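Local structure of ATP-dependent zinc metalloprotease FtsH (Thermotoga maritima, 4M8A) at residues V23-I28 / K67-R72; D31-V36 / V43-A48; Q14-E19 / E59-K64. The protein probably acts as a processive, ATP-dependent zinc metalloprotease with a role in quality control of membrane proteins, and is seen here as its periplasmic domain alone. All coordinates share one frame; numbering follows the deposited sequence.

Contact 1: V23-I28 / K67-R72; sequences VSEVVI and KVSGER
E25 and K67 lie side by side on one face of the sheet, both pointing the same way from their paired backbones. In each, CG is anti to the backbone N (chi1 -179° in E25, -177° in K67) and the chain beyond is extended. Their aliphatic parts therefore run alongside each other, with E25 CD 3.8 Å from K67 CD. The charged ends do not join directly: E25 OE2 and K67 NZ are 4.1 Å apart, too far for a salt bridge. A water spans the gap instead, donating to E25 OE1 at 2.7 Å and accepting from K67 NZ at 2.8 Å. The other carboxylate oxygen, E25 OE2, lies 3.0 Å from S69 OG, close enough for a hydrogen bond. Further along this face, V27 CG1 lies 3.6 Å from E71 CB.

The opposite face is apolar. There I28 CD1 meets V68 CG1 at 3.8 Å, the two side chains crossing obliquely, and helix 55-63 covers the pair through I58, L61 and V62.

The backbones are parallel within 22°. V26 N gives to K67 O and V26 O takes from S69 N; I28 N gives to S69 O and I28 O takes from E71 N, the least straight of these bonds. V68 N instead turns outward to T10 OG1 of the second subunit. On the other edge of strand 23-28, S24 and E25 both face Y37, a classic beta bulge. With one carboxylate oxygen engaged by water and the other near a hydroxyl, the E25–K67 attraction is probably relayed and softened by solvent.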
loop_
_atom_site.group_PDB
_atom_site.type_symbol
_atom_site.label_atom_id
_atom_site.label_comp_id
_atom_site.label_asym_id
_atom_site.label_seq_id
_atom_site.Cartn_x
_atom_site.Cartn_y
_atom_site.Cartn_z
ATOM N N VAL B 23 11.451 5.538 -10.648
ATOM C CA VAL B 23 10.482 5.198 -11.706
ATOM C C VAL B 23 9.314 6.185 -11.778
ATOM O O VAL B 23 8.588 6.387 -10.792
ATOM C CB VAL B 23 9.928 3.758 -11.606
ATOM C CG1 VAL B 23 8.960 3.475 -12.762
ATOM C CG2 VAL B 23 11.071 2.737 -11.598
ATOM N N SER B 24 9.119 6.786 -12.953
ATOM C CA SER B 24 8.015 7.729 -13.130
ATOM C C SER B 24 6.825 7.118 -13.852
ATOM O O SER B 24 5.683 7.443 -13.540
ATOM C CB SER B 24 8.478 8.983 -13.864
ATOM O OG SER B 24 9.136 8.645 -15.060
ATOM N N GLU B 25 7.082 6.238 -14.813
ATOM C CA GLU B 25 6.003 5.723 -15.647
ATOM C C GLU B 25 6.343 4.328 -16.135
ATOM O O GLU B 25 7.501 4.034 -16.452
ATOM C CB GLU B 25 5.725 6.642 -16.863
ATOM C CG GLU B 25 4.579 6.120 -17.742
ATOM C CD GLU B 25 4.159 7.081 -18.819
ATOM O OE1 GLU B 25 4.927 8.016 -19.097
ATOM O OE2 GLU B 25 3.059 6.892 -19.390
ATOM N N VAL B 26 5.323 3.476 -16.187
ATOM C CA VAL B 26 5.440 2.173 -16.812
ATOM C C VAL B 26 4.346 2.055 -17.853
ATOM O O VAL B 26 3.164 2.170 -17.532
ATOM C CB VAL B 26 5.321 1.028 -15.780
ATOM C CG1 VAL B 26 5.402 -0.319 -16.467
ATOM C CG2 VAL B 26 6.430 1.160 -14.713
ATOM N N VAL B 27 4.756 1.864 -19.104
ATOM C CA VAL B 27 3.796 1.665 -20.182
ATOM C C VAL B 27 3.737 0.160 -20.434
ATOM O O VAL B 27 4.752 -0.473 -20.744
ATOM C CB VAL B 27 4.186 2.426 -21.483
ATOM C CG1 VAL B 27 3.217 2.102 -22.630
ATOM C CG2 VAL B 27 4.248 3.927 -21.225
ATOM N N ILE B 28 2.551 -0.407 -20.261
ATOM C CA ILE B 28 2.339 -1.839 -20.425
ATOM C C ILE B 28 1.796 -2.062 -21.838
ATOM O O ILE B 28 0.611 -1.838 -22.130
ATOM C CB ILE B 28 1.382 -2.394 -19.357
ATOM C CG1 ILE B 28 1.905 -2.074 -17.946
ATOM C CG2 ILE B 28 1.215 -3.906 -19.516
ATOM C CD1 ILE B 28 0.976 -2.577 -16.814
ATOM N N LYS B 67 2.995 6.237 -12.762
ATOM C CA LYS B 67 2.009 6.325 -13.827
ATOM C C LYS B 67 2.002 5.022 -14.604
ATOM O O LYS B 67 3.022 4.626 -15.171
ATOM C CB LYS B 67 2.343 7.491 -14.759
ATOM C CG LYS B 67 1.324 7.706 -15.869
ATOM C CD LYS B 67 1.658 8.981 -16.655
ATOM C CE LYS B 67 0.635 9.218 -17.759
ATOM N NZ LYS B 67 1.020 10.398 -18.600
ATOM N N VAL B 68 0.855 4.354 -14.644
ATOM C CA VAL B 68 0.717 3.103 -15.386
ATOM C C VAL B 68 -0.235 3.342 -16.545
ATOM O O VAL B 68 -1.361 3.812 -16.341
ATOM C CB VAL B 68 0.158 1.983 -14.491
ATOM C CG1 VAL B 68 -0.081 0.717 -15.310
ATOM C CG2 VAL B 68 1.100 1.735 -13.316
ATOM N N SER B 69 0.214 3.015 -17.754
ATOM C CA SER B 69 -0.509 3.313 -18.999
ATOM C C SER B 69 -0.470 2.088 -19.884
ATOM O O SER B 69 0.609 1.562 -20.136
ATOM C CB SER B 69 0.205 4.435 -19.772
ATOM O OG SER B 69 0.359 5.610 -18.965
ATOM N N GLY B 70 -1.621 1.647 -20.381
ATOM C CA GLY B 70 -1.640 0.627 -21.414
ATOM C C GLY B 70 -1.329 1.196 -22.788
ATOM O O GLY B 70 -1.520 2.389 -23.030
ATOM N N GLU B 71 -0.855 0.349 -23.693
ATOM C CA GLU B 71 -0.538 0.782 -25.051
ATOM C C GLU B 71 -0.952 -0.309 -26.019
ATOM O O GLU B 71 -0.893 -1.490 -25.679
ATOM C CB GLU B 71 0.971 1.077 -25.196
ATOM C CG GLU B 71 1.438 1.558 -26.587
ATOM C CD GLU B 71 1.703 0.426 -27.593
ATOM O OE1 GLU B 71 1.794 -0.756 -27.191
ATOM O OE2 GLU B 71 1.810 0.718 -28.805
ATOM N N ARG B 72 -1.358 0.080 -27.225
ATOM C CA ARG B 72 -1.634 -0.879 -28.287
ATOM C C ARG B 72 -1.421 -0.211 -29.632
ATOM O O ARG B 72 -1.235 1.010 -29.680
ATOM C CB ARG B 72 -3.073 -1.387 -28.209
ATOM C CG ARG B 72 -4.109 -0.299 -28.466
ATOM C CD ARG B 72 -5.509 -0.818 -28.227
ATOM N NE ARG B 72 -5.719 -1.085 -26.809
ATOM C CZ ARG B 72 -6.669 -1.874 -26.323
ATOM N NH1 ARG B 72 -7.521 -2.488 -27.146
ATOM N NH2 ARG B 72 -6.776 -2.024 -25.007
ATOM O OXT ARG B 72 -1.463 -0.876 -30.672
HETATM O O HOH W 1 3.658 10.310 -19.522
#

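Contact 2: D31-V36 / V43-A48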
loop_
_atom_site.group_PDB
_atom_site.type_symbol
_atom_site.label_atom_id
_atom_site.label_comp_id
_atom_site.label_asym_id
_atom_site.label_seq_id
_atom_site.Cartn_x
_atom_site.Cartn_y
_atom_site.Cartn_z
ATOM N N ASP B 31 2.116 -5.955 -26.596
ATOM C CA ASP B 31 3.070 -6.982 -27.031
ATOM C C ASP B 31 3.920 -7.576 -25.900
ATOM O O ASP B 31 4.863 -8.329 -26.147
ATOM C CB ASP B 31 3.947 -6.510 -28.206
ATOM C CG ASP B 31 4.918 -5.402 -27.838
ATOM O OD1 ASP B 31 4.969 -4.986 -26.662
ATOM O OD2 ASP B 31 5.657 -4.957 -28.752
ATOM N N GLY B 32 3.590 -7.245 -24.658
ATOM C CA GLY B 32 4.292 -7.846 -23.532
ATOM C C GLY B 32 5.602 -7.172 -23.160
ATOM O O GLY B 32 6.356 -7.677 -22.334
ATOM N N VAL B 33 5.897 -6.044 -23.791
ATOM C CA VAL B 33 7.052 -5.251 -23.412
ATOM C C VAL B 33 6.594 -4.127 -22.506
ATOM O O VAL B 33 5.566 -3.501 -22.751
ATOM C CB VAL B 33 7.730 -4.665 -24.659
ATOM C CG1 VAL B 33 8.823 -3.660 -24.276
ATOM C CG2 VAL B 33 8.277 -5.782 -25.534
ATOM N N LEU B 34 7.341 -3.893 -21.430
ATOM C CA LEU B 34 7.097 -2.741 -20.591
ATOM C C LEU B 34 8.108 -1.680 -20.942
ATOM O O LEU B 34 9.297 -1.955 -21.020
ATOM C CB LEU B 34 7.291 -3.087 -19.110
ATOM C CG LEU B 34 6.648 -4.357 -18.563
ATOM C CD1 LEU B 34 6.996 -4.516 -17.100
ATOM C CD2 LEU B 34 5.143 -4.348 -18.765
ATOM N N ARG B 35 7.648 -0.460 -21.175
ATOM C CA ARG B 35 8.575 0.645 -21.318
ATOM C C ARG B 35 8.564 1.411 -20.014
ATOM O O ARG B 35 7.508 1.845 -19.534
ATOM C CB ARG B 35 8.188 1.542 -22.483
ATOM C CG ARG B 35 8.506 0.949 -23.834
ATOM C CD ARG B 35 8.462 2.028 -24.880
ATOM N NE ARG B 35 7.254 1.944 -25.682
ATOM C CZ ARG B 35 6.207 2.745 -25.550
ATOM N NH1 ARG B 35 6.201 3.719 -24.639
ATOM N NH2 ARG B 35 5.168 2.576 -26.346
ATOM N N VAL B 36 9.744 1.547 -19.434
ATOM C CA VAL B 36 9.893 2.072 -18.086
ATOM C C VAL B 36 10.655 3.399 -18.129
ATOM O O VAL B 36 11.790 3.464 -18.581
ATOM C CB VAL B 36 10.637 1.065 -17.194
ATOM C CG1 VAL B 36 10.800 1.605 -15.779
ATOM C CG2 VAL B 36 9.912 -0.284 -17.198
ATOM N N VAL B 43 14.803 5.871 -20.399
ATOM C CA VAL B 43 13.758 4.917 -20.730
ATOM C C VAL B 43 14.395 3.548 -20.950
ATOM O O VAL B 43 15.488 3.431 -21.514
ATOM C CB VAL B 43 12.900 5.365 -21.938
ATOM C CG1 VAL B 43 13.747 5.466 -23.209
ATOM C CG2 VAL B 43 11.745 4.398 -22.159
ATOM N N TYR B 44 13.706 2.522 -20.466
ATOM C CA TYR B 44 14.171 1.154 -20.515
ATOM C C TYR B 44 13.092 0.283 -21.116
ATOM O O TYR B 44 11.899 0.591 -21.016
ATOM C CB TYR B 44 14.476 0.654 -19.104
ATOM C CG TYR B 44 15.558 1.433 -18.406
ATOM C CD1 TYR B 44 16.896 1.095 -18.577
ATOM C CD2 TYR B 44 15.250 2.530 -17.604
ATOM C CE1 TYR B 44 17.892 1.808 -17.945
ATOM C CE2 TYR B 44 16.242 3.259 -16.975
ATOM C CZ TYR B 44 17.564 2.895 -17.146
ATOM O OH TYR B 44 18.574 3.609 -16.517
ATOM N N GLU B 45 13.511 -0.820 -21.721
ATOM C CA GLU B 45 12.600 -1.800 -22.274
ATOM C C GLU B 45 12.735 -3.112 -21.505
ATOM O O GLU B 45 13.833 -3.665 -21.383
ATOM C CB GLU B 45 12.908 -1.991 -23.768
ATOM C CG GLU B 45 12.256 -3.179 -24.417
ATOM C CD GLU B 45 12.536 -3.252 -25.911
ATOM O OE1 GLU B 45 12.712 -2.187 -26.550
ATOM O OE2 GLU B 45 12.587 -4.381 -26.442
ATOM N N VAL B 46 11.613 -3.596 -20.982
ATOM C CA VAL B 46 11.592 -4.829 -20.216
ATOM C C VAL B 46 10.687 -5.831 -20.935
ATOM O O VAL B 46 9.473 -5.615 -21.066
ATOM C CB VAL B 46 11.042 -4.609 -18.784
ATOM C CG1 VAL B 46 11.108 -5.919 -17.986
ATOM C CG2 VAL B 46 11.801 -3.501 -18.073
ATOM N N ASP B 47 11.269 -6.933 -21.392
ATOM C CA ASP B 47 10.497 -7.970 -22.069
ATOM C C ASP B 47 9.900 -8.872 -21.001
ATOM O O ASP B 47 10.606 -9.690 -20.410
ATOM C CB ASP B 47 11.403 -8.759 -23.019
ATOM C CG ASP B 47 10.634 -9.730 -23.912
ATOM O OD1 ASP B 47 9.512 -10.162 -23.545
ATOM O OD2 ASP B 47 11.161 -10.072 -24.990
ATOM N N ALA B 48 8.610 -8.703 -20.725
ATOM C CA ALA B 48 7.980 -9.387 -19.590
ATOM C C ALA B 48 6.494 -9.622 -19.840
ATOM O O ALA B 48 5.655 -8.959 -19.228
ATOM C CB ALA B 48 8.169 -8.579 -18.299
#
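V33 CG1 is anti to its backbone N (chi1 172°) and E45 CG is anti to its own (chi1 167°), which brings these two carbons to 3.5 Å across a diagonal of the strand pair, their side chains crossing. On the other face V36 CG2 and V46 CG2, each anti to its carbonyl carbon, touch at 3.8 Å. L34 CB and V46 CB face each other at 4.1 Å, and F12 of helix 9-17 packs over L34, V36 and V46. The ring of Y44 offers its edge to the neighbouring strand: CD2 lies 3.7 Å from V36 O, which sits near the ring plane.

Strands 33-36 and 43-47 run antiparallel at 161° as part of a beta hairpin, with L34–V46 and V36–Y44 as its hydrogen-bonded pairs. L34 N reaches V46 O at 2.8 Å, and V46 N returns to L34 O at the same length. Before the strand, D31 OD1 accepts from V33 N at 3.2 Å, an Asx turn, the donor standing above the carboxylate plane. G32 O then takes A48 N at 3.0 Å, carrying the pairing one step past D47, whose carboxylate forms a salt bridge with R72 of the fourth subunit.

Contact 3: Q14-E19 / E59-K64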
loop_
_atom_site.group_PDB
_atom_site.type_symbol
_atom_site.label_atom_id
_atom_site.label_comp_id
_atom_site.label_asym_id
_atom_site.label_seq_id
_atom_site.Cartn_x
_atom_site.Cartn_y
_atom_site.Cartn_z
ATOM N N GLN B 14 13.609 -4.201 -8.878
ATOM C CA GLN B 14 14.625 -3.521 -8.053
ATOM C C GLN B 14 14.465 -1.996 -8.059
ATOM O O GLN B 14 14.638 -1.324 -7.035
ATOM C CB GLN B 14 16.047 -3.876 -8.538
ATOM C CG GLN B 14 16.688 -5.108 -7.888
ATOM C CD GLN B 14 17.978 -5.598 -8.569
ATOM O OE1 GLN B 14 18.479 -4.999 -9.522
ATOM N NE2 GLN B 14 18.509 -6.708 -8.068
ATOM N N MET B 15 14.143 -1.459 -9.229
ATOM C CA MET B 15 13.938 -0.022 -9.416
ATOM C C MET B 15 12.628 0.463 -8.815
ATOM O O MET B 15 12.563 1.541 -8.218
ATOM C CB MET B 15 13.998 0.336 -10.897
ATOM C CG MET B 15 15.394 0.285 -11.430
ATOM S SD MET B 15 15.426 0.549 -13.197
ATOM C CE MET B 15 14.537 2.085 -13.323
ATOM N N VAL B 16 11.586 -0.337 -8.978
ATOM C CA VAL B 16 10.303 -0.018 -8.378
ATOM C C VAL B 16 10.414 0.024 -6.848
ATOM O O VAL B 16 9.898 0.949 -6.202
ATOM C CB VAL B 16 9.222 -1.017 -8.839
ATOM C CG1 VAL B 16 7.920 -0.797 -8.078
ATOM C CG2 VAL B 16 8.996 -0.880 -10.341
ATOM N N GLU B 17 11.121 -0.951 -6.279
ATOM C CA GLU B 17 11.201 -1.116 -4.827
ATOM C C GLU B 17 12.152 -0.147 -4.145
ATOM O O GLU B 17 12.088 0.016 -2.923
ATOM C CB GLU B 17 11.615 -2.546 -4.469
ATOM C CG GLU B 17 10.640 -3.603 -4.915
ATOM C CD GLU B 17 11.068 -5.007 -4.516
ATOM O OE1 GLU B 17 12.271 -5.228 -4.233
ATOM O OE2 GLU B 17 10.196 -5.898 -4.487
ATOM N N ASP B 18 13.036 0.471 -4.922
ATOM C CA ASP B 18 14.002 1.425 -4.385
ATOM C C ASP B 18 13.287 2.494 -3.550
ATOM O O ASP B 18 12.318 3.085 -4.008
ATOM C CB ASP B 18 14.776 2.071 -5.538
ATOM C CG ASP B 18 16.089 2.682 -5.097
ATOM O OD1 ASP B 18 16.137 3.251 -3.987
ATOM O OD2 ASP B 18 17.070 2.596 -5.863
ATOM N N GLU B 19 13.745 2.722 -2.322
ATOM C CA GLU B 19 13.088 3.685 -1.432
ATOM C C GLU B 19 13.118 5.105 -1.994
ATOM O O GLU B 19 12.287 5.947 -1.644
ATOM C CB GLU B 19 13.695 3.644 -0.021
ATOM C CG GLU B 19 15.131 4.152 0.083
ATOM C CD GLU B 19 15.755 3.882 1.447
ATOM O OE1 GLU B 19 16.048 2.704 1.750
ATOM O OE2 GLU B 19 15.949 4.847 2.218
ATOM N N GLU B 59 -1.235 -2.976 -9.090
ATOM C CA GLU B 59 -1.745 -2.126 -8.029
ATOM C C GLU B 59 -0.604 -1.608 -7.154
ATOM O O GLU B 59 -0.695 -0.506 -6.618
ATOM C CB GLU B 59 -2.870 -2.804 -7.238
ATOM C CG GLU B 59 -4.095 -3.184 -8.089
ATOM C CD GLU B 59 -4.799 -1.998 -8.763
ATOM O OE1 GLU B 59 -4.819 -0.879 -8.198
ATOM O OE2 GLU B 59 -5.370 -2.200 -9.857
ATOM N N LYS B 60 0.486 -2.373 -7.061
ATOM C CA LYS B 60 1.706 -1.899 -6.397
ATOM C C LYS B 60 2.294 -0.652 -7.070
ATOM O O LYS B 60 2.638 0.328 -6.399
ATOM C CB LYS B 60 2.766 -3.002 -6.363
ATOM C CG LYS B 60 4.130 -2.576 -5.811
ATOM C CD LYS B 60 5.112 -3.749 -5.851
ATOM C CE LYS B 60 6.548 -3.310 -5.606
ATOM N NZ LYS B 60 7.486 -4.477 -5.568
ATOM N N LEU B 61 2.442 -0.695 -8.392
ATOM C CA LEU B 61 2.866 0.478 -9.133
ATOM C C LEU B 61 1.927 1.650 -8.875
ATOM O O LEU B 61 2.380 2.759 -8.577
ATOM C CB LEU B 61 2.887 0.165 -10.628
ATOM C CG LEU B 61 3.901 -0.886 -11.103
ATOM C CD1 LEU B 61 3.669 -1.176 -12.573
ATOM C CD2 LEU B 61 5.334 -0.445 -10.848
ATOM N N VAL B 62 0.620 1.415 -8.981
ATOM C CA VAL B 62 -0.338 2.504 -8.785
ATOM C C VAL B 62 -0.263 3.098 -7.373
ATOM O O VAL B 62 -0.302 4.326 -7.186
ATOM C CB VAL B 62 -1.790 2.051 -9.115
ATOM C CG1 VAL B 62 -2.809 3.130 -8.720
ATOM C CG2 VAL B 62 -1.910 1.712 -10.590
ATOM N N SER B 63 -0.135 2.231 -6.376
ATOM C CA SER B 63 -0.101 2.670 -4.984
ATOM C C SER B 63 1.135 3.531 -4.707
ATOM O O SER B 63 1.111 4.372 -3.819
ATOM C CB SER B 63 -0.126 1.454 -4.053
ATOM O OG SER B 63 1.129 0.791 -4.044
ATOM N N LYS B 64 2.197 3.337 -5.494
ATOM C CA LYS B 64 3.416 4.135 -5.368
ATOM C C LYS B 64 3.310 5.455 -6.108
ATOM O O LYS B 64 4.192 6.309 -6.005
ATOM C CB LYS B 64 4.624 3.352 -5.884
ATOM C CG LYS B 64 4.967 2.154 -5.017
ATOM C CD LYS B 64 6.185 1.450 -5.553
ATOM C CE LYS B 64 7.327 2.439 -5.701
ATOM N NZ LYS B 64 7.772 2.985 -4.386
#
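V16 and L61 bring the backbones of helices 9-17 and 55-63 nearest each other, their CA atoms 7.5 Å apart, so the contact is made mainly by side chains. V16 is the central group, buried and pointing toward the other helix. L61 CD2 meets both its methyls, nearest V16 CG2 at 3.7 Å, the side chains crossing at about a right angle. V16 CG1 also touches the aliphatic part of two lysines, lying 3.8 Å from K60 CE and equally far from K64 CD.

K60 is extended from CG onward, and its NZ ends 3.2 Å from E17 OE2. This is a salt bridge with a weak hydrogen bond, again between side chains crossing at about a right angle. K64 bends instead: chi3 (54°) turns CE toward the backbone of V16, and a second bend at chi4 (65°) places NZ. That NZ stands 3.5 Å from V16 O at a poor angle and makes no hydrogen bond there. Near the end of segment 59-64, K60 O accepts from both S63 OG and K64 N, which approach from the same face of its plane. An alanine in place of K60 would probably leave the E17 carboxylate without this cationic mate and V16 CG1 without the cover of K60 CE.

L61 and V62 pack onto V68 of strand 67-71, and F12 of helix 9-17 packs onto V26 of strand 23-29. V26 and V68 are bridge partners on one face of the sheet, so both helices cover that same face, a two-layer alpha/beta arrangement in this FtsH extracellular domain.

Overall arrangement
All three contacts belong to one compact alpha/beta domain. Contacts 1 and 2, with centres about 9 Å apart, are strand pairs of the same mixed sheet, whose order is 43-47, 33-38, 23-29, 67-71; V27 N and R35 O, 2.8 Å apart, join them through the two inner strands. Contact 3, between the helices, has its centre about 13 Å from that of contact 1 and about 16 Å from that of contact 2. Along the chain contact 2 is nested within both others, whereas contacts 1 and 3 interleave, so the last strand and the last helix close back onto early elements. All three contacts also reach neighbouring subunits of the six-chain assembly, so sheet and helices serve both core and association.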